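Local coordinates for uncharacterized protein (Legionella longbeachae NSW150, PDB 4JZA) that is probably a phosphoinositide phosphatase that removes the 3-phosphate from phosphatidylinositol 3-phosphate and so acts on lipid metabolism at the pathogen-host interface, at residues A[197-202]-A[282-287]; A[351-356]-A[369-374]; A[401-406]-A[543-548]. All blocks are in the same frame, centred on the assembly; numbering follows the deposited sequence.

Contact 1 (A[197-202]-A[282-287])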
ATOM      1  N   GLU A 197     -16.196  11.399 -18.158  1.00 57.76           N
ATOM      2  CA  GLU A 197     -15.445  12.619 -17.898  1.00 62.64           C
ATOM      3  C   GLU A 197     -15.841  13.275 -16.570  1.00 61.13           C
ATOM      4  O   GLU A 197     -16.926  13.048 -16.050  1.00 65.42           O
ATOM      5  CB  GLU A 197     -15.669  13.609 -19.027  1.00 73.06           C
ATOM      6  CG  GLU A 197     -15.020  13.226 -20.349  1.00 76.86           C
ATOM      7  CD  GLU A 197     -15.136  14.332 -21.390  1.00 86.40           C
ATOM      8  OE1 GLU A 197     -14.761  15.503 -21.099  1.00 87.26           O
ATOM      9  OE2 GLU A 197     -15.627  14.040 -22.502  1.00 93.19           O
ATOM     10  N   GLU A 198     -14.984  14.131 -16.036  1.00 62.48           N
ATOM     11  CA  GLU A 198     -15.189  14.614 -14.676  1.00 63.81           C
ATOM     12  C   GLU A 198     -16.574  15.215 -14.513  1.00 61.53           C
ATOM     13  O   GLU A 198     -17.224  14.935 -13.521  1.00 66.46           O
ATOM     14  CB  GLU A 198     -14.081  15.601 -14.201  1.00 66.19           C
ATOM     15  CG  GLU A 198     -14.154  15.967 -12.700  1.00 69.58           C
ATOM     16  CD  GLU A 198     -13.065  16.960 -12.193  1.00 71.34           C
ATOM     17  OE1 GLU A 198     -13.267  17.606 -11.111  1.00 66.53           O
ATOM     18  OE2 GLU A 198     -12.009  17.105 -12.856  1.00 60.33           O
ATOM     19  N   TYR A 199     -17.037  16.045 -15.445  1.00 62.20           N
ATOM     20  CA  TYR A 199     -18.338  16.747 -15.227  1.00 61.86           C
ATOM     21  C   TYR A 199     -19.509  15.762 -15.228  1.00 57.32           C
ATOM     22  O   TYR A 199     -20.518  15.941 -14.542  1.00 55.39           O
ATOM     23  CB  TYR A 199     -18.568  17.909 -16.226  1.00 61.09           C
ATOM     24  CG  TYR A 199     -18.886  17.452 -17.612  1.00 61.76           C
ATOM     25  CD1 TYR A 199     -17.893  16.970 -18.422  1.00 61.72           C
ATOM     26  CD2 TYR A 199     -20.201  17.479 -18.118  1.00 63.73           C
ATOM     27  CE1 TYR A 199     -18.161  16.520 -19.710  1.00 66.54           C
ATOM     28  CE2 TYR A 199     -20.475  17.044 -19.412  1.00 63.40           C
ATOM     29  CZ  TYR A 199     -19.431  16.567 -20.213  1.00 66.21           C
ATOM     30  OH  TYR A 199     -19.576  16.093 -21.507  1.00 66.50           O
ATOM     31  N   GLN A 200     -19.358  14.699 -15.987  1.00 57.33           N
ATOM     32  CA  GLN A 200     -20.433  13.739 -16.103  1.00 61.46           C
ATOM     33  C   GLN A 200     -20.456  12.904 -14.844  1.00 59.50           C
ATOM     34  O   GLN A 200     -21.520  12.579 -14.342  1.00 60.31           O
ATOM     35  CB  GLN A 200     -20.256  12.857 -17.347  1.00 64.58           C
ATOM     36  CG  GLN A 200     -20.285  13.603 -18.685  1.00 65.49           C
ATOM     37  CD  GLN A 200     -19.997  12.677 -19.866  1.00 67.28           C
ATOM     38  OE1 GLN A 200     -20.849  11.938 -20.297  1.00 75.03           O
ATOM     39  NE2 GLN A 200     -18.797  12.702 -20.357  1.00 70.84           N
ATOM     40  N   HIS A 201     -19.270  12.564 -14.338  1.00 59.03           N
ATOM     41  CA  HIS A 201     -19.128  11.872 -13.047  1.00 54.46           C
ATOM     42  C   HIS A 201     -19.805  12.686 -11.948  1.00 52.92           C
ATOM     43  O   HIS A 201     -20.501  12.105 -11.094  1.00 51.66           O
ATOM     44  CB  HIS A 201     -17.644  11.661 -12.688  1.00 54.83           C
ATOM     45  CG  HIS A 201     -17.381  10.504 -11.758  1.00 54.19           C
ATOM     46  ND1 HIS A 201     -17.440   9.188 -12.164  1.00 55.32           N
ATOM     47  CD2 HIS A 201     -17.017  10.467 -10.457  1.00 52.10           C
ATOM     48  CE1 HIS A 201     -17.120   8.391 -11.159  1.00 51.32           C
ATOM     49  NE2 HIS A 201     -16.876   9.143 -10.107  1.00 50.77           N
ATOM     50  N   ALA A 202     -19.630  14.006 -11.963  1.00 47.45           N
ATOM     51  CA  ALA A 202     -20.289  14.801 -10.960  1.00 52.59           C
ATOM     52  C   ALA A 202     -21.819  14.727 -11.120  1.00 58.48           C
ATOM     53  O   ALA A 202     -22.562  14.678 -10.103  1.00 57.93           O
ATOM     54  CB  ALA A 202     -19.829  16.237 -11.005  1.00 55.76           C
ATOM     55  N   THR A 282     -23.813  19.848 -25.196  1.00 86.65           N
ATOM     56  CA  THR A 282     -24.580  19.181 -26.267  1.00 93.62           C
ATOM     57  C   THR A 282     -23.998  17.783 -26.539  1.00 85.29           C
ATOM     58  O   THR A 282     -24.656  16.906 -27.073  1.00 87.35           O
ATOM     59  CB  THR A 282     -24.792  20.050 -27.558  1.00 96.09           C
ATOM     60  OG1 THR A 282     -23.529  20.494 -28.066  1.00 83.81           O
ATOM     61  CG2 THR A 282     -25.799  21.289 -27.292  1.00 91.04           C
ATOM     62  N   GLN A 283     -22.777  17.578 -26.088  1.00 80.79           N
ATOM     63  CA  GLN A 283     -22.141  16.267 -26.111  1.00 77.18           C
ATOM     64  C   GLN A 283     -22.628  15.300 -25.011  1.00 72.04           C
ATOM     65  O   GLN A 283     -22.585  14.083 -25.193  1.00 66.30           O
ATOM     66  CB  GLN A 283     -20.662  16.520 -25.956  1.00 85.24           C
ATOM     67  CG  GLN A 283     -19.761  15.313 -25.909  1.00 90.01           C
ATOM     68  CD  GLN A 283     -18.377  15.750 -25.497  1.00 96.67           C
ATOM     69  OE1 GLN A 283     -17.953  15.517 -24.353  1.00 95.47           O
ATOM     70  NE2 GLN A 283     -17.705  16.501 -26.389  1.00 90.72           N
ATOM     71  N   PHE A 284     -23.089  15.838 -23.879  1.00 70.46           N
ATOM     72  CA  PHE A 284     -23.713  15.035 -22.814  1.00 68.86           C
ATOM     73  C   PHE A 284     -25.154  14.642 -23.189  1.00 66.46           C
ATOM     74  O   PHE A 284     -25.528  13.474 -23.029  1.00 62.23           O
ATOM     75  CB  PHE A 284     -23.656  15.763 -21.445  1.00 72.78           C
ATOM     76  CG  PHE A 284     -23.989  14.881 -20.252  1.00 74.40           C
ATOM     77  CD1 PHE A 284     -23.540  13.556 -20.173  1.00 71.17           C
ATOM     78  CD2 PHE A 284     -24.719  15.388 -19.190  1.00 77.88           C
ATOM     79  CE1 PHE A 284     -23.837  12.749 -19.089  1.00 68.03           C
ATOM     80  CE2 PHE A 284     -25.013  14.583 -18.092  1.00 80.96           C
ATOM     81  CZ  PHE A 284     -24.576  13.260 -18.042  1.00 75.06           C
ATOM     82  N   LYS A 285     -25.936  15.596 -23.723  1.00 68.29           N
ATOM     83  CA  LYS A 285     -27.288  15.334 -24.299  1.00 72.26           C
ATOM     84  C   LYS A 285     -27.227  14.150 -25.238  1.00 69.88           C
ATOM     85  O   LYS A 285     -28.058  13.246 -25.164  1.00 66.44           O
ATOM     86  CB  LYS A 285     -27.830  16.564 -25.072  1.00 78.05           C
ATOM     87  CG  LYS A 285     -29.280  16.486 -25.573  1.00 81.10           C
ATOM     88  CD  LYS A 285     -29.447  17.268 -26.883  1.00 89.53           C
ATOM     89  CE  LYS A 285     -30.890  17.685 -27.242  1.00 92.44           C
ATOM     90  NZ  LYS A 285     -31.751  18.069 -26.088  1.00 91.41           N
ATOM     91  N   LYS A 286     -26.217  14.170 -26.105  1.00 68.81           N
ATOM     92  CA  LYS A 286     -26.005  13.120 -27.079  1.00 73.71           C
ATOM     93  C   LYS A 286     -25.595  11.823 -26.393  1.00 71.38           C
ATOM     94  O   LYS A 286     -26.047  10.756 -26.780  1.00 71.11           O
ATOM     95  CB  LYS A 286     -24.949  13.547 -28.095  1.00 83.42           C
ATOM     96  CG  LYS A 286     -25.203  13.076 -29.518  1.00 99.18           C
ATOM     97  CD  LYS A 286     -24.444  11.794 -29.876  1.00108.88           C
ATOM     98  CE  LYS A 286     -22.945  12.021 -30.069  1.00113.75           C
ATOM     99  NZ  LYS A 286     -22.627  12.828 -31.282  1.00116.02           N
ATOM    100  N   PHE A 287     -24.759  11.910 -25.366  1.00 67.52           N
ATOM    101  CA  PHE A 287     -24.346  10.710 -24.640  1.00 65.91           C
ATOM    102  C   PHE A 287     -25.543   9.971 -24.037  1.00 62.65           C
ATOM    103  O   PHE A 287     -25.674   8.752 -24.169  1.00 53.03           O
ATOM    104  CB  PHE A 287     -23.385  11.088 -23.521  1.00 67.08           C
ATOM    105  CG  PHE A 287     -23.004   9.937 -22.612  1.00 64.56           C
ATOM    106  CD1 PHE A 287     -22.080   9.011 -23.016  1.00 63.18           C
ATOM    107  CD2 PHE A 287     -23.572   9.803 -21.331  1.00 64.47           C
ATOM    108  CE1 PHE A 287     -21.721   7.967 -22.173  1.00 65.94           C
ATOM    109  CE2 PHE A 287     -23.226   8.762 -20.490  1.00 60.31           C
ATOM    110  CZ  PHE A 287     -22.287   7.847 -20.904  1.00 62.66           C
TER

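Contact 2 (A[351-356]-A[369-374])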
ATOM      1  N   TYR A 351      -2.313   7.370  12.024  1.00 37.67           N
ATOM      2  CA  TYR A 351      -2.709   8.458  12.896  1.00 38.29           C
ATOM      3  C   TYR A 351      -2.474   8.094  14.342  1.00 38.04           C
ATOM      4  O   TYR A 351      -2.961   7.084  14.813  1.00 37.04           O
ATOM      5  CB  TYR A 351      -4.169   8.789  12.669  1.00 41.67           C
ATOM      6  CG  TYR A 351      -4.762   9.931  13.516  1.00 48.27           C
ATOM      7  CD1 TYR A 351      -4.127  11.185  13.611  1.00 46.71           C
ATOM      8  CD2 TYR A 351      -5.996   9.776  14.163  1.00 48.96           C
ATOM      9  CE1 TYR A 351      -4.691  12.235  14.322  1.00 44.81           C
ATOM     10  CE2 TYR A 351      -6.567  10.823  14.875  1.00 49.40           C
ATOM     11  CZ  TYR A 351      -5.920  12.053  14.964  1.00 48.75           C
ATOM     12  OH  TYR A 351      -6.496  13.075  15.728  1.00 43.59           O
ATOM     13  N   ALA A 352      -1.739   8.934  15.057  1.00 38.06           N
ATOM     14  CA  ALA A 352      -1.304   8.563  16.403  1.00 38.43           C
ATOM     15  C   ALA A 352      -0.915   9.790  17.137  1.00 40.95           C
ATOM     16  O   ALA A 352      -0.704  10.855  16.509  1.00 41.28           O
ATOM     17  CB  ALA A 352      -0.129   7.609  16.350  1.00 36.47           C
ATOM     18  N   ALA A 353      -0.796   9.637  18.460  1.00 40.60           N
ATOM     19  CA  ALA A 353      -0.288  10.701  19.290  1.00 40.46           C
ATOM     20  C   ALA A 353       0.976  10.259  19.980  1.00 42.12           C
ATOM     21  O   ALA A 353       0.975   9.248  20.674  1.00 44.34           O
ATOM     22  CB  ALA A 353      -1.318  11.095  20.321  1.00 43.43           C
ATOM     23  N   HIS A 354       2.032  11.061  19.815  1.00 44.38           N
ATOM     24  CA  HIS A 354       3.364  10.769  20.332  1.00 45.81           C
ATOM     25  C   HIS A 354       3.577  11.612  21.545  1.00 44.83           C
ATOM     26  O   HIS A 354       3.332  12.820  21.501  1.00 46.90           O
ATOM     27  CB  HIS A 354       4.499  11.079  19.301  1.00 45.23           C
ATOM     28  CG  HIS A 354       5.858  10.719  19.809  1.00 43.07           C
ATOM     29  ND1 HIS A 354       6.727  11.656  20.317  1.00 43.32           N
ATOM     30  CD2 HIS A 354       6.458   9.516  19.978  1.00 42.91           C
ATOM     31  CE1 HIS A 354       7.808  11.050  20.772  1.00 44.02           C
ATOM     32  NE2 HIS A 354       7.678   9.749  20.568  1.00 44.87           N
ATOM     33  N   SER A 355       4.059  10.988  22.612  1.00 43.82           N
ATOM     34  CA  SER A 355       4.394  11.717  23.825  1.00 44.03           C
ATOM     35  C   SER A 355       5.646  11.105  24.432  1.00 43.35           C
ATOM     36  O   SER A 355       6.085  10.034  24.036  1.00 44.36           O
ATOM     37  CB  SER A 355       3.201  11.747  24.826  1.00 42.90           C
ATOM     38  OG  SER A 355       2.880  10.453  25.254  1.00 44.13           O
ATOM     39  N   LEU A 356       6.194  11.813  25.404  1.00 45.45           N
ATOM     40  CA  LEU A 356       7.433  11.468  26.078  1.00 46.70           C
ATOM     41  C   LEU A 356       7.220  11.464  27.608  1.00 47.29           C
ATOM     42  O   LEU A 356       6.767  12.468  28.183  1.00 48.81           O
ATOM     43  CB  LEU A 356       8.475  12.509  25.675  1.00 47.20           C
ATOM     44  CG  LEU A 356       9.936  12.177  25.977  1.00 50.19           C
ATOM     45  CD1 LEU A 356      10.469  10.894  25.308  1.00 49.89           C
ATOM     46  CD2 LEU A 356      10.723  13.382  25.535  1.00 50.92           C
ATOM     47  N   SER A 369       6.474  15.631  27.754  1.00 48.59           N
ATOM     48  CA  SER A 369       5.848  16.482  26.774  1.00 49.59           C
ATOM     49  C   SER A 369       4.358  16.191  26.782  1.00 47.44           C
ATOM     50  O   SER A 369       3.939  15.089  27.151  1.00 53.51           O
ATOM     51  CB  SER A 369       6.438  16.221  25.368  1.00 47.07           C
ATOM     52  OG  SER A 369       5.745  15.155  24.747  1.00 43.77           O
ATOM     53  N   ALA A 370       3.569  17.171  26.345  1.00 43.87           N
ATOM     54  CA  ALA A 370       2.190  16.899  25.876  1.00 42.71           C
ATOM     55  C   ALA A 370       2.190  15.924  24.648  1.00 42.96           C
ATOM     56  O   ALA A 370       3.244  15.582  24.063  1.00 38.92           O
ATOM     57  CB  ALA A 370       1.490  18.203  25.480  1.00 40.82           C
ATOM     58  N   LYS A 371       0.978  15.493  24.310  1.00 43.59           N
ATOM     59  CA  LYS A 371       0.683  14.742  23.108  1.00 44.39           C
ATOM     60  C   LYS A 371       0.998  15.547  21.865  1.00 46.58           C
ATOM     61  O   LYS A 371       0.638  16.716  21.789  1.00 47.19           O
ATOM     62  CB  LYS A 371      -0.753  14.228  23.133  1.00 44.10           C
ATOM     63  CG  LYS A 371      -0.829  13.042  24.071  1.00 47.39           C
ATOM     64  CD  LYS A 371      -2.215  12.517  24.343  1.00 54.71           C
ATOM     65  CE  LYS A 371      -2.121  11.531  25.509  1.00 63.19           C
ATOM     66  NZ  LYS A 371      -3.156  10.455  25.423  1.00 68.35           N
ATOM     67  N   ARG A 372       1.782  14.941  20.956  1.00 46.22           N
ATOM     68  CA  ARG A 372       2.106  15.521  19.666  1.00 46.75           C
ATOM     69  C   ARG A 372       1.547  14.533  18.647  1.00 46.30           C
ATOM     70  O   ARG A 372       1.840  13.337  18.685  1.00 41.80           O
ATOM     71  CB  ARG A 372       3.613  15.727  19.503  1.00 47.63           C
ATOM     72  CG  ARG A 372       4.166  16.814  20.429  1.00 49.12           C
ATOM     73  CD  ARG A 372       5.299  16.312  21.307  1.00 45.70           C
ATOM     74  NE  ARG A 372       6.469  16.025  20.515  1.00 44.41           N
ATOM     75  CZ  ARG A 372       7.444  15.198  20.868  1.00 45.58           C
ATOM     76  NH1 ARG A 372       7.431  14.559  22.026  1.00 44.06           N
ATOM     77  NH2 ARG A 372       8.465  15.021  20.042  1.00 47.32           N
ATOM     78  N   TYR A 373       0.728  15.039  17.739  1.00 44.17           N
ATOM     79  CA  TYR A 373      -0.038  14.201  16.833  1.00 44.10           C
ATOM     80  C   TYR A 373       0.594  14.033  15.459  1.00 37.85           C
ATOM     81  O   TYR A 373       1.135  14.964  14.895  1.00 38.54           O
ATOM     82  CB  TYR A 373      -1.474  14.719  16.729  1.00 47.16           C
ATOM     83  CG  TYR A 373      -2.180  14.769  18.063  1.00 48.10           C
ATOM     84  CD1 TYR A 373      -1.975  15.821  18.935  1.00 48.61           C
ATOM     85  CD2 TYR A 373      -3.037  13.761  18.456  1.00 45.77           C
ATOM     86  CE1 TYR A 373      -2.607  15.868  20.154  1.00 46.23           C
ATOM     87  CE2 TYR A 373      -3.672  13.806  19.677  1.00 45.08           C
ATOM     88  CZ  TYR A 373      -3.448  14.863  20.520  1.00 45.97           C
ATOM     89  OH  TYR A 373      -4.074  14.921  21.736  1.00 44.82           O
ATOM     90  N   ARG A 374       0.542  12.812  14.949  1.00 34.95           N
ATOM     91  CA  ARG A 374       1.188  12.452  13.700  1.00 34.14           C
ATOM     92  C   ARG A 374       0.233  11.700  12.793  1.00 35.13           C
ATOM     93  O   ARG A 374      -0.639  10.993  13.257  1.00 35.53           O
ATOM     94  CB  ARG A 374       2.390  11.564  13.993  1.00 33.97           C
ATOM     95  CG  ARG A 374       2.084  10.456  14.979  1.00 35.33           C
ATOM     96  CD  ARG A 374       3.321   9.689  15.371  1.00 36.69           C
ATOM     97  NE  ARG A 374       4.177   9.434  14.228  1.00 37.80           N
ATOM     98  CZ  ARG A 374       5.232   8.638  14.260  1.00 40.56           C
ATOM     99  NH1 ARG A 374       5.554   8.014  15.371  1.00 44.52           N
ATOM    100  NH2 ARG A 374       5.963   8.466  13.181  1.00 43.15           N
TER

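Contact 3 (A[401-406]-A[543-548])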
ATOM      1  N   LYS A 401     -10.013  15.805  10.976  1.00 45.37           N
ATOM      2  CA  LYS A 401      -9.864  14.751  11.955  1.00 44.31           C
ATOM      3  C   LYS A 401      -8.581  14.979  12.774  1.00 45.25           C
ATOM      4  O   LYS A 401      -8.488  14.686  13.961  1.00 44.26           O
ATOM      5  CB  LYS A 401      -9.833  13.440  11.246  1.00 40.69           C
ATOM      6  CG  LYS A 401      -9.767  12.293  12.197  1.00 41.41           C
ATOM      7  CD  LYS A 401     -10.913  12.307  13.173  1.00 41.38           C
ATOM      8  CE  LYS A 401     -10.928  10.982  13.906  1.00 42.90           C
ATOM      9  NZ  LYS A 401     -12.029  10.917  14.922  1.00 43.82           N
ATOM     10  N   VAL A 402      -7.625  15.575  12.110  1.00 44.69           N
ATOM     11  CA  VAL A 402      -6.278  15.740  12.612  1.00 48.84           C
ATOM     12  C   VAL A 402      -6.202  16.993  13.542  1.00 50.97           C
ATOM     13  O   VAL A 402      -5.313  17.132  14.411  1.00 47.76           O
ATOM     14  CB  VAL A 402      -5.325  15.691  11.347  1.00 49.21           C
ATOM     15  CG1 VAL A 402      -4.335  16.815  11.252  1.00 46.91           C
ATOM     16  CG2 VAL A 402      -4.681  14.317  11.205  1.00 51.09           C
HETATM   17  N   MSE A 403      -7.179  17.880  13.396  1.00 51.17           N
HETATM   18  CA  MSE A 403      -7.335  19.009  14.293  1.00 49.85           C
HETATM   19  C   MSE A 403      -8.290  18.682  15.423  1.00 50.33           C
HETATM   20  O   MSE A 403      -8.585  19.543  16.258  1.00 54.76           O
HETATM   21  CB  MSE A 403      -7.862  20.173  13.477  1.00 50.31           C
HETATM   22  CG  MSE A 403      -6.875  20.586  12.398  1.00 53.37           C
HETATM   23 SE   MSE A 403      -5.338  21.486  13.226  0.95 63.47          SE
HETATM   24  CE  MSE A 403      -3.844  20.728  12.224  1.00 57.43           C
ATOM     25  N   GLU A 404      -8.762  17.445  15.519  1.00 48.11           N
ATOM     26  CA  GLU A 404      -9.824  17.166  16.478  1.00 47.67           C
ATOM     27  C   GLU A 404      -9.430  17.531  17.921  1.00 47.65           C
ATOM     28  O   GLU A 404     -10.284  17.908  18.658  1.00 53.34           O
ATOM     29  CB  GLU A 404     -10.381  15.722  16.363  1.00 47.72           C
ATOM     30  CG  GLU A 404      -9.515  14.603  16.970  1.00 49.29           C
ATOM     31  CD  GLU A 404      -9.992  13.178  16.620  1.00 50.94           C
ATOM     32  OE1 GLU A 404     -11.225  12.957  16.575  1.00 47.56           O
ATOM     33  OE2 GLU A 404      -9.148  12.256  16.420  1.00 49.18           O
ATOM     34  N   TYR A 405      -8.156  17.442  18.322  1.00 50.68           N
ATOM     35  CA  TYR A 405      -7.772  17.673  19.737  1.00 46.81           C
ATOM     36  C   TYR A 405      -7.272  19.069  19.982  1.00 47.27           C
ATOM     37  O   TYR A 405      -6.957  19.452  21.115  1.00 50.01           O
ATOM     38  CB  TYR A 405      -6.767  16.662  20.224  1.00 46.28           C
ATOM     39  CG  TYR A 405      -7.385  15.337  20.522  1.00 50.81           C
ATOM     40  CD1 TYR A 405      -8.083  15.113  21.709  1.00 51.96           C
ATOM     41  CD2 TYR A 405      -7.276  14.268  19.606  1.00 57.02           C
ATOM     42  CE1 TYR A 405      -8.663  13.865  21.992  1.00 54.63           C
ATOM     43  CE2 TYR A 405      -7.848  13.012  19.876  1.00 56.73           C
ATOM     44  CZ  TYR A 405      -8.537  12.824  21.076  1.00 58.02           C
ATOM     45  OH  TYR A 405      -9.098  11.616  21.333  1.00 56.19           O
ATOM     46  N   SER A 406      -7.256  19.861  18.931  1.00 47.48           N
ATOM     47  CA  SER A 406      -7.106  21.283  19.095  1.00 52.32           C
ATOM     48  C   SER A 406      -8.411  21.867  19.638  1.00 60.15           C
ATOM     49  O   SER A 406      -9.447  21.175  19.669  1.00 56.22           O
ATOM     50  CB  SER A 406      -6.805  21.920  17.746  1.00 52.12           C
ATOM     51  OG  SER A 406      -7.912  21.872  16.880  1.00 44.21           O
ATOM     52  N   GLY A 543       1.343  26.048  24.519  1.00 58.00           N
ATOM     53  CA  GLY A 543       0.123  25.256  24.793  1.00 55.10           C
ATOM     54  C   GLY A 543      -0.795  25.048  23.599  1.00 52.34           C
ATOM     55  O   GLY A 543      -1.939  24.655  23.747  1.00 47.44           O
ATOM     56  N   GLY A 544      -0.291  25.285  22.399  1.00 56.95           N
ATOM     57  CA  GLY A 544      -1.093  25.051  21.189  1.00 57.92           C
ATOM     58  C   GLY A 544      -1.121  23.564  20.813  1.00 55.85           C
ATOM     59  O   GLY A 544      -0.554  22.693  21.519  1.00 50.82           O
ATOM     60  N   HIS A 545      -1.792  23.288  19.703  1.00 50.30           N
ATOM     61  CA  HIS A 545      -1.948  21.936  19.199  1.00 49.12           C
ATOM     62  C   HIS A 545      -0.810  21.589  18.238  1.00 45.83           C
ATOM     63  O   HIS A 545      -0.609  22.264  17.228  1.00 44.46           O
ATOM     64  CB  HIS A 545      -3.274  21.832  18.466  1.00 50.93           C
ATOM     65  CG  HIS A 545      -3.546  20.476  17.893  1.00 53.44           C
ATOM     66  ND1 HIS A 545      -3.588  19.333  18.634  1.00 49.39           N
ATOM     67  CD2 HIS A 545      -3.796  20.087  16.640  1.00 49.10           C
ATOM     68  CE1 HIS A 545      -3.859  18.298  17.861  1.00 46.45           C
ATOM     69  NE2 HIS A 545      -4.018  18.735  16.649  1.00 47.22           N
ATOM     70  N   SER A 546      -0.084  20.529  18.569  1.00 44.79           N
ATOM     71  CA  SER A 546       1.083  20.060  17.796  1.00 46.65           C
ATOM     72  C   SER A 546       0.717  18.958  16.813  1.00 41.56           C
ATOM     73  O   SER A 546       0.372  17.875  17.211  1.00 40.68           O
ATOM     74  CB  SER A 546       2.162  19.551  18.749  1.00 47.37           C
ATOM     75  OG  SER A 546       3.110  18.811  18.045  1.00 47.56           O
ATOM     76  N   TYR A 547       0.737  19.271  15.530  1.00 42.25           N
ATOM     77  CA  TYR A 547       0.482  18.285  14.484  1.00 44.84           C
ATOM     78  C   TYR A 547       1.509  18.434  13.376  1.00 47.90           C
ATOM     79  O   TYR A 547       1.931  19.564  13.026  1.00 50.92           O
ATOM     80  CB  TYR A 547      -0.950  18.381  13.881  1.00 44.79           C
ATOM     81  CG  TYR A 547      -1.109  17.498  12.645  1.00 43.90           C
ATOM     82  CD1 TYR A 547      -1.253  16.094  12.756  1.00 44.52           C
ATOM     83  CD2 TYR A 547      -1.013  18.038  11.383  1.00 42.29           C
ATOM     84  CE1 TYR A 547      -1.363  15.270  11.629  1.00 41.21           C
ATOM     85  CE2 TYR A 547      -1.105  17.244  10.261  1.00 43.40           C
ATOM     86  CZ  TYR A 547      -1.274  15.844  10.382  1.00 43.12           C
ATOM     87  OH  TYR A 547      -1.317  15.064   9.236  1.00 39.79           O
ATOM     88  N   GLY A 548       1.882  17.294  12.796  1.00 47.37           N
ATOM     89  CA  GLY A 548       2.721  17.309  11.604  1.00 44.07           C
ATOM     90  C   GLY A 548       2.718  15.998  10.862  1.00 41.39           C
ATOM     91  O   GLY A 548       2.189  14.996  11.345  1.00 39.68           O
TER

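Contact 1 (A[197-202]-A[282-287])
Tyr199 turns the edge of its ring toward the face of Phe284, an edge-to-face pair with planes 75° apart and ring centroids 5.9 Å apart. The two side chains run antiparallel past one another. As a result Tyr199 CE2 lies 4.0 Å from Phe284 CB, which sits near the plane of the tyrosine ring. Tyr199 CG sits between the backbone N and the carbonyl carbon (chi1 73°). The ring is packed on one face by CG of the next residue, Gln200.

Gln200 leaves its helix toward segment 282-287, with CG anti to the carbonyl carbon, and runs on extended. Its CG passes alongside Phe284, 3.6 Å from CD1. Its OE1 then comes over one face of the Phe287 ring, 3.6 Å from Phe287 CD2 and toward the rim of the ring. Phe284 and Phe287 both hold CG anti to the backbone N, which sends the two rings toward Gln200. Phe284 also meets Phe221 and Tyr203 edge-to-face. At the exposed side, Glu197, the N-cap residue of helix 198-206, and Tyr199 OH come close to the Gln283 side chain.

The axes of segments 198-202 and 282-287 pass 11.6 Å apart and cross at -59°. Long side chains, three of them aromatic, fill the distance. This is helix-helix packing through an edge-to-face aromatic pair, in the helical part of the chain that contains the phosphoinositide phosphatase insertion domain.

Contact 2 (A[351-356]-A[369-374])
The guanidinium of Arg372 has the edge of the His354 ring over one face, with the two planes 84° apart. Both side chains leave the sheet on the same face and lie next to each other. At the guanidinium's own edge lies Leu356 CB. Near the same plane, NH1 donates to Ser369 OG at 3.3 Å. NH1 also forms a salt bridge with Asp565 of helix 556-574, so NH1 is shared between the serine hydroxyl and the carboxylate. Arg372 reaches this place by bending at chi2 and chi3.

Ser369 OG in turn donates to Ala370 O at 2.6 Å and accepts a weak bond from Leu356 N. The ring of Tyr373 meets Ala353 CB obliquely, 3.6 Å from Tyr373 CE2. It also packs against the rings of His545 and Tyr405.

Segments 351-356 and 369-374 belong to a beta hairpin, strands 352-359 and 365-374, in the middle of the large mixed sheet. Ala352 with Arg374 and His354 with Arg372 are hydrogen-bonded antiparallel pairs. Ala353 with Tyr373, between them, is a non-hydrogen-bonded pair. The bond from Arg374 N to Ala352 O is 2.8 Å and nearly straight, at 172°. Arg372 N gives to His354 O at 2.7 Å. Further along, Ser369 N reaches Leu356 O at 3.2 Å, on a carbonyl lone pair.

Ala352, His354, Arg372 and Arg374 share one face of the sheet, and helices 556-574 and 604-612 pack there. Arg374 CG sits between its backbone N and carbonyl carbon (chi1 46°), which lays it 3.9 Å from Ala352 CB. The guanidinium of Arg374 then goes to Asp164 and Gln605 through NH1, and to Gly553 O through NH2.

Contact 3 (A[401-406]-A[543-548])
Strand 545-549 runs directly into a CX5R signature sequence, with helix 556-574 starting at its arginine. This is consistent with the strand, P-loop and helix of cysteine-dependent phosphatases. The contact packs this strand against the turn that follows helix 388-402.

His545 CG is anti to the backbone N (chi1 180°), and the ring points into the turn. Its NE2 donates to Val402 O at 3.0 Å, with an angle of 164° at the hydrogen, close to the ring plane. This bond, with the Ser406 backbone on the ring face, holds the rotation of the imidazole. Ser406 N lies over the centre of one ring face, and Ser406 CB is 3.6 Å from His545 CG. At the ring edge stands SE of Met403, modelled as selenomethionine, 4.0 Å from His545 CD2. Met403 is bent, so its CE also reaches Tyr547 CD2, at 4.0 Å. Val402 lays CG1 over the centre of the Tyr547 ring in a CH-pi contact.

The turn from Met403 to Ser406 is a type I beta turn. Met403 O accepts from both Ser406 N, at 3.0 Å, and Ser406 OG, at 2.5 Å. Ser406 OG is also hydrogen-bonded to Gln459, and Tyr547 OH is hydrogen-bonded to Ser375.

Helix 524-542 ends just before the strand in a Schellman motif with Gly543 at C-prime. The strand then lies between strands 365-374 and 412-416, parallel to both.

In the fold
Contact 1 comes first along the chain, then contact 2 opens and closes, then contact 3 begins. Contact 1 stands apart in the helical region that includes the insertion domain. Its centre is about 47 Å from that of contact 2 and about 41 Å from that of contact 3. Contacts 2 and 3 have centres about 10 Å apart and touch. Tyr351 OH of contact 2 is probably hydrogen-bonded to Glu404 OE2 of contact 3, and Tyr373 N to Ser546 O. They share the mixed sheet, where strands 365-374 and 545-549 are neighbours. Contact 2 pairs two strands of the sheet, and contact 3 packs a turn on the neighbouring strand, which leads into the probable P-loop.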